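Local coordinates for protein ficolin-3 (Homo sapiens, PDB 2J5Z) that probably recognises sugars such as galactose on microbial surfaces through its fibrinogen-like domain, acting as a secreted lectin of innate immunity, at residues F120-E125 and A174-S179; S149-T154 and H160-S165. All coordinates share one frame; numbering follows the deposited sequence.

Interaction 1 of 2, residues F120-E125 and A174-S179; sequences FRLLGE and AWWYAS. With GAL (beta-D-galactopyranose), chain E; ACT (acetate ion), chain F.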
loop_
_atom_site.group_PDB
_atom_site.type_symbol
_atom_site.label_atom_id
_atom_site.label_comp_id
_atom_site.label_asym_id
_atom_site.label_seq_id
_atom_site.Cartn_x
_atom_site.Cartn_y
_atom_site.Cartn_z
ATOM N N PHE A 120 16.804 -9.956 -20.392
ATOM C CA PHE A 120 16.172 -11.016 -19.626
ATOM C C PHE A 120 14.918 -11.440 -20.385
ATOM O O PHE A 120 14.108 -10.605 -20.794
ATOM C CB PHE A 120 15.793 -10.486 -18.226
ATOM C CG PHE A 120 14.935 -11.414 -17.403
ATOM C CD1 PHE A 120 15.508 -12.237 -16.431
ATOM C CD2 PHE A 120 13.550 -11.425 -17.547
ATOM C CE1 PHE A 120 14.711 -13.079 -15.646
ATOM C CE2 PHE A 120 12.753 -12.260 -16.775
ATOM C CZ PHE A 120 13.324 -13.073 -15.817
ATOM N N ARG A 121 14.761 -12.740 -20.558
ATOM C CA ARG A 121 13.583 -13.277 -21.229
ATOM C C ARG A 121 13.323 -14.660 -20.697
ATOM O O ARG A 121 14.263 -15.400 -20.399
ATOM C CB ARG A 121 13.848 -13.329 -22.739
ATOM C CG ARG A 121 12.745 -13.919 -23.565
ATOM C CD ARG A 121 13.001 -13.668 -25.058
ATOM N NE ARG A 121 14.268 -14.258 -25.480
ATOM C CZ ARG A 121 14.409 -15.489 -25.963
ATOM N NH1 ARG A 121 13.347 -16.283 -26.119
ATOM N NH2 ARG A 121 15.618 -15.918 -26.316
ATOM N N LEU A 122 12.047 -15.031 -20.554
ATOM C CA LEU A 122 11.739 -16.419 -20.230
ATOM C C LEU A 122 11.080 -17.089 -21.422
ATOM O O LEU A 122 10.211 -16.493 -22.075
ATOM C CB LEU A 122 10.795 -16.532 -19.021
ATOM C CG LEU A 122 11.229 -15.984 -17.670
ATOM C CD1 LEU A 122 10.221 -16.409 -16.597
ATOM C CD2 LEU A 122 12.647 -16.450 -17.328
ATOM N N LEU A 123 11.493 -18.315 -21.706
ATOM C CA LEU A 123 10.805 -19.112 -22.722
ATOM C C LEU A 123 9.436 -19.486 -22.180
ATOM O O LEU A 123 9.125 -19.169 -21.027
ATOM C CB LEU A 123 11.625 -20.347 -23.089
ATOM C CG LEU A 123 12.747 -20.100 -24.112
ATOM C CD1 LEU A 123 13.758 -19.103 -23.569
ATOM C CD2 LEU A 123 13.438 -21.391 -24.531
ATOM N N GLY A 124 8.613 -20.127 -23.009
ATOM C CA GLY A 124 7.242 -20.499 -22.614
ATOM C C GLY A 124 7.150 -21.733 -21.721
ATOM O O GLY A 124 8.160 -22.333 -21.356
ATOM N N GLU A 125 5.933 -22.119 -21.348
ATOM C CA GLU A 125 5.756 -23.189 -20.367
ATOM C C GLU A 125 6.223 -24.567 -20.865
ATOM O O GLU A 125 6.673 -25.407 -20.076
ATOM C CB GLU A 125 4.298 -23.279 -19.907
ATOM C CG GLU A 125 4.133 -24.201 -18.707
ATOM C CD GLU A 125 2.736 -24.206 -18.137
ATOM O OE1 GLU A 125 1.838 -23.588 -18.756
ATOM O OE2 GLU A 125 2.541 -24.830 -17.065
ATOM N N ALA A 174 12.500 -22.010 -5.446
ATOM C CA ALA A 174 12.131 -22.243 -6.834
ATOM C C ALA A 174 13.047 -21.353 -7.664
ATOM O O ALA A 174 13.221 -20.187 -7.344
ATOM C CB ALA A 174 10.668 -21.847 -7.071
ATOM N N TRP A 175 13.621 -21.885 -8.736
ATOM C CA TRP A 175 14.607 -21.118 -9.498
ATOM C C TRP A 175 14.995 -21.941 -10.701
ATOM O O TRP A 175 14.563 -23.081 -10.852
ATOM C CB TRP A 175 15.860 -20.910 -8.649
ATOM C CG TRP A 175 16.756 -19.718 -8.939
ATOM C CD1 TRP A 175 18.078 -19.752 -9.345
ATOM C CD2 TRP A 175 16.435 -18.338 -8.756
ATOM N NE1 TRP A 175 18.576 -18.480 -9.439
ATOM C CE2 TRP A 175 17.594 -17.589 -9.086
ATOM C CE3 TRP A 175 15.278 -17.655 -8.353
ATOM C CZ2 TRP A 175 17.630 -16.188 -9.021
ATOM C CZ3 TRP A 175 15.311 -16.270 -8.287
ATOM C CH2 TRP A 175 16.478 -15.547 -8.631
ATOM N N TRP A 176 15.848 -21.362 -11.536
ATOM C CA TRP A 176 16.373 -22.069 -12.682
ATOM C C TRP A 176 17.581 -22.868 -12.211
ATOM O O TRP A 176 18.711 -22.609 -12.634
ATOM C CB TRP A 176 16.750 -21.070 -13.778
ATOM C CG TRP A 176 15.597 -20.173 -14.169
ATOM C CD1 TRP A 176 14.627 -20.437 -15.111
ATOM C CD2 TRP A 176 15.279 -18.887 -13.618
ATOM N NE1 TRP A 176 13.733 -19.386 -15.177
ATOM C CE2 TRP A 176 14.112 -18.423 -14.271
ATOM C CE3 TRP A 176 15.868 -18.079 -12.627
ATOM C CZ2 TRP A 176 13.517 -17.194 -13.965
ATOM C CZ3 TRP A 176 15.287 -16.844 -12.337
ATOM C CH2 TRP A 176 14.117 -16.415 -13.004
ATOM N N TYR A 177 17.327 -23.846 -11.336
ATOM C CA TYR A 177 18.411 -24.580 -10.666
ATOM C C TYR A 177 19.289 -25.402 -11.609
ATOM O O TYR A 177 18.821 -25.969 -12.597
ATOM C CB TYR A 177 17.862 -25.505 -9.567
ATOM C CG TYR A 177 17.253 -24.769 -8.403
ATOM C CD1 TYR A 177 18.014 -23.895 -7.631
ATOM C CD2 TYR A 177 15.915 -24.939 -8.080
ATOM C CE1 TYR A 177 17.454 -23.200 -6.561
ATOM C CE2 TYR A 177 15.351 -24.256 -7.019
ATOM C CZ TYR A 177 16.123 -23.398 -6.260
ATOM O OH TYR A 177 15.561 -22.704 -5.210
ATOM N N ALA A 178 20.564 -25.472 -11.255
ATOM C CA ALA A 178 21.499 -26.403 -11.870
ATOM C C ALA A 178 21.700 -27.541 -10.855
ATOM O O ALA A 178 20.865 -28.443 -10.761
ATOM C CB ALA A 178 22.805 -25.684 -12.173
ATOM N N SER A 179 22.782 -27.493 -10.083
ATOM C CA SER A 179 22.977 -28.463 -9.003
ATOM C C SER A 179 23.822 -27.925 -7.834
ATOM O O SER A 179 24.921 -28.425 -7.563
ATOM C CB SER A 179 23.540 -29.783 -9.551
ATOM O OG SER A 179 24.621 -29.551 -10.437
HETATM C C1 GAL E . 25.538 -25.482 -5.032
HETATM C C2 GAL E . 25.253 -24.083 -4.511
HETATM C C3 GAL E . 24.856 -24.121 -3.041
HETATM C C4 GAL E . 23.919 -25.278 -2.689
HETATM C C5 GAL E . 24.244 -26.562 -3.435
HETATM C C6 GAL E . 23.156 -27.605 -3.211
HETATM O O1 GAL E . 25.879 -25.443 -6.423
HETATM O O2 GAL E . 26.418 -23.259 -4.664
HETATM O O3 GAL E . 24.217 -22.885 -2.714
HETATM O O4 GAL E . 22.567 -24.908 -2.974
HETATM O O5 GAL E . 24.361 -26.254 -4.822
HETATM O O6 GAL E . 23.760 -28.875 -2.933
HETATM C C ACT F . 3.433 -19.851 -23.164
HETATM O O ACT F . 2.506 -18.994 -23.319
HETATM O OXT ACT F . 3.825 -20.137 -21.993
HETATM C CH3 ACT F . 4.061 -20.513 -24.340
#
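Leu-122 and Trp-176 meet inside the fibrinogen-like domain, where the end of a long strand packs against the loop that continues to the galactose pocket. The contact is small and wholly apolar. Methyl CD2 of Leu-122 lies 3.6 Å from CZ2 of Trp-176 and 3.8 Å from NE1 of the same indole, so it sits by CE2, between the nitrogen and the CZ2 corner of the indole, and the two side chains cross nearly at right angles. With its CG anti to the carbonyl carbon (chi1 -56°), Trp-176 sends the indole out from the centre of an inverse gamma turn toward the strand. Phe-120 adds a looser contact, the edge of its ring bringing CE1 to 4.3 Å from CH2 of Trp-176. The buried indole N-H is satisfied by the carbonyl of Tyr-129, which helps fix the rotation of the ring, while CE3 of Trp-176 sits 3.9 Å above the centre of the Trp-175 ring. The loop then runs outward to Ser-179, whose O accepts a weak hydrogen bond of 3.3 Å from O1 of galactose; the backbone N of Cys-180 is also hydrogen-bonded to the sugar. At the far end of 120-125, the backbone N of Glu-125 donates to OXT of an acetate ion, probably from the crystallisation liquor, over 3.0 Å. Strand 112-122 is flanked here by strand 131-133, whose Leu-131 touches Phe-120, Leu-122 and Trp-176 alike, and by helix 87-94, which meets Leu-122 through Asn-87 and Leu-90.

Interaction 2 of 2, residues S149-T154 and H160-S165; sequences SGRPFT and HDSSNS. With CA (calcium ion), chain D.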
loop_
_atom_site.group_PDB
_atom_site.type_symbol
_atom_site.label_atom_id
_atom_site.label_comp_id
_atom_site.label_asym_id
_atom_site.label_seq_id
_atom_site.Cartn_x
_atom_site.Cartn_y
_atom_site.Cartn_z
ATOM N N SER A 149 21.510 -19.121 -16.700
ATOM C CA SER A 149 20.998 -18.882 -18.048
ATOM C C SER A 149 20.959 -20.186 -18.833
ATOM O O SER A 149 21.888 -20.983 -18.745
ATOM C CB SER A 149 21.842 -17.864 -18.794
ATOM O OG SER A 149 21.216 -17.545 -20.034
ATOM N N GLY A 150 19.882 -20.410 -19.581
ATOM C CA GLY A 150 19.743 -21.636 -20.370
ATOM C C GLY A 150 19.095 -22.786 -19.625
ATOM O O GLY A 150 18.912 -23.880 -20.189
ATOM N N ARG A 151 18.735 -22.560 -18.363
ATOM C CA ARG A 151 18.205 -23.629 -17.537
ATOM C C ARG A 151 16.711 -23.470 -17.314
ATOM O O ARG A 151 16.215 -22.349 -17.253
ATOM C CB ARG A 151 18.953 -23.700 -16.203
ATOM C CG ARG A 151 20.433 -23.986 -16.400
ATOM C CD ARG A 151 21.212 -24.041 -15.119
ATOM N NE ARG A 151 22.624 -24.251 -15.421
ATOM C CZ ARG A 151 23.172 -25.446 -15.630
ATOM N NH1 ARG A 151 22.433 -26.553 -15.536
ATOM N NH2 ARG A 151 24.468 -25.535 -15.911
ATOM N N PRO A 152 15.991 -24.600 -17.226
ATOM C CA PRO A 152 14.556 -24.559 -16.967
ATOM C C PRO A 152 14.288 -24.166 -15.521
ATOM O O PRO A 152 15.161 -24.289 -14.674
ATOM C CB PRO A 152 14.121 -26.012 -17.201
ATOM C CG PRO A 152 15.342 -26.811 -16.825
ATOM C CD PRO A 152 16.490 -25.985 -17.355
ATOM N N PHE A 153 13.088 -23.673 -15.256
ATOM C CA PHE A 153 12.666 -23.391 -13.895
ATOM C C PHE A 153 12.270 -24.720 -13.254
ATOM O O PHE A 153 11.673 -25.578 -13.929
ATOM C CB PHE A 153 11.458 -22.446 -13.965
ATOM C CG PHE A 153 11.205 -21.669 -12.702
ATOM C CD1 PHE A 153 11.996 -20.581 -12.373
ATOM C CD2 PHE A 153 10.131 -21.993 -11.875
ATOM C CE1 PHE A 153 11.752 -19.836 -11.235
ATOM C CE2 PHE A 153 9.878 -21.253 -10.721
ATOM C CZ PHE A 153 10.686 -20.174 -10.399
ATOM N N THR A 154 12.608 -24.908 -11.975
ATOM C CA THR A 154 12.096 -26.065 -11.204
ATOM C C THR A 154 11.491 -25.661 -9.869
ATOM O O THR A 154 11.957 -24.727 -9.195
ATOM C CB THR A 154 13.081 -27.299 -11.033
ATOM O OG1 THR A 154 13.580 -27.420 -9.687
ATOM C CG2 THR A 154 14.178 -27.278 -12.020
ATOM N N HIS A 160 13.240 -30.191 -12.980
ATOM C CA HIS A 160 13.804 -30.061 -14.319
ATOM C C HIS A 160 15.298 -29.783 -14.265
ATOM O O HIS A 160 15.902 -29.471 -15.285
ATOM C CB HIS A 160 13.126 -28.917 -15.083
ATOM C CG HIS A 160 11.636 -29.038 -15.169
ATOM N ND1 HIS A 160 11.009 -30.092 -15.801
ATOM C CD2 HIS A 160 10.647 -28.231 -14.713
ATOM C CE1 HIS A 160 9.699 -29.931 -15.727
ATOM N NE2 HIS A 160 9.453 -28.808 -15.074
ATOM N N ASP A 161 15.886 -29.875 -13.078
ATOM C CA ASP A 161 17.259 -29.410 -12.885
ATOM C C ASP A 161 18.284 -30.444 -13.367
ATOM O O ASP A 161 17.919 -31.423 -14.005
ATOM C CB ASP A 161 17.506 -28.984 -11.433
ATOM C CG ASP A 161 17.320 -30.120 -10.444
ATOM O OD1 ASP A 161 17.682 -31.273 -10.776
ATOM O OD2 ASP A 161 16.814 -29.857 -9.332
ATOM N N SER A 162 19.554 -30.202 -13.091
ATOM C CA SER A 162 20.615 -31.075 -13.584
ATOM C C SER A 162 21.188 -31.908 -12.440
ATOM O O SER A 162 22.288 -32.451 -12.539
ATOM C CB SER A 162 21.715 -30.250 -14.252
ATOM O OG SER A 162 22.309 -29.342 -13.342
ATOM N N SER A 163 20.429 -32.000 -11.357
ATOM C CA SER A 163 20.850 -32.732 -10.166
ATOM C C SER A 163 20.139 -34.082 -10.083
ATOM O O SER A 163 19.021 -34.231 -10.587
ATOM C CB SER A 163 20.543 -31.899 -8.920
ATOM O OG SER A 163 20.797 -32.618 -7.725
ATOM N N ASN A 164 20.784 -35.065 -9.449
ATOM C CA ASN A 164 20.164 -36.374 -9.225
ATOM C C ASN A 164 19.028 -36.243 -8.220
ATOM O O ASN A 164 18.215 -37.157 -8.049
ATOM C CB ASN A 164 21.201 -37.395 -8.733
ATOM N N SER A 165 18.983 -35.093 -7.561
ATOM C CA SER A 165 17.899 -34.767 -6.641
ATOM C C SER A 165 17.012 -33.637 -7.184
ATOM O O SER A 165 17.185 -33.170 -8.325
ATOM C CB SER A 165 18.473 -34.367 -5.282
ATOM O OG SER A 165 19.214 -33.157 -5.360
HETATM CA CA CA D . 16.677 -33.382 -10.539
HETATM O O HOH W 1 16.727 -33.649 -12.880
HETATM O O HOH W 2 16.157 -35.740 -10.632
#
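Thr-154 and His-160 form the closest backbone approach, their CA atoms 5.3 Å apart, between two irregular segments that are linked by only five residues and share no hydrogen bond. Packing alone joins them. Methyl CG2 of Thr-154 is tucked against the backbone of the second segment, 3.2 Å from N of His-160 and nearly as close to N of Asp-161. From 149-154, the Pro-152 ring presses in as well: its CG lies 3.1 Å from O of His-160 and also touches CB of that histidine. A chi1 of -56° leaves the His-160 ring beside its own backbone N and turns its CD2 edge to O of Phe-153, which lies in the ring plane at 3.0 Å; this buried oxygen has no hydrogen-bonding partner. His-128 stacks on the same imidazole, and Trp-69 meets it edge-to-face. Farther out, NH1 of Arg-151 only comes near OG of Ser-162; the polar end of the arginine is held instead by a hydrogen bond from NE to O of Leu-147. Asp-161 turns its carboxylate to the metal: OD1 binds calcium and accepts from N of Ser-163 at 2.9 Å, from above the carboxylate plane, in an Asx turn, while OD2 takes the backbone N of Cys-167. The carbonyl oxygens of Ser-163 and Ser-165 bind the calcium at 2.5 and 2.3 Å, and two waters and both carboxylate oxygens of Asp-159 complete seven ligands. Such a loop, giving acidic side chains and main-chain carbonyls to one ion, is the calcium site characteristic of fibrinogen-like domains.

Interaction 2 is nested within the chain loop that interaction 1 closes, and their centres lie about 8 Å apart. The loop 174-179 runs beside both segments of interaction 2: O of Trp-175 probably accepts a hydrogen bond from N of Thr-154, and O of Ala-178 one from OG of Ser-162. The Phe-153 ring, turned away from 160-165, meets Trp-176 edge-to-face and so ties segment 149-154 to interaction 1. Interaction 1 is buried and hydrophobic, tying a sheet strand to a loop; interaction 2, farther from the chain centre and partly exposed, joins loop to loop beside a metal. Segment 174-179 thus lies between the calcium loop and the sheet while reaching the sugar.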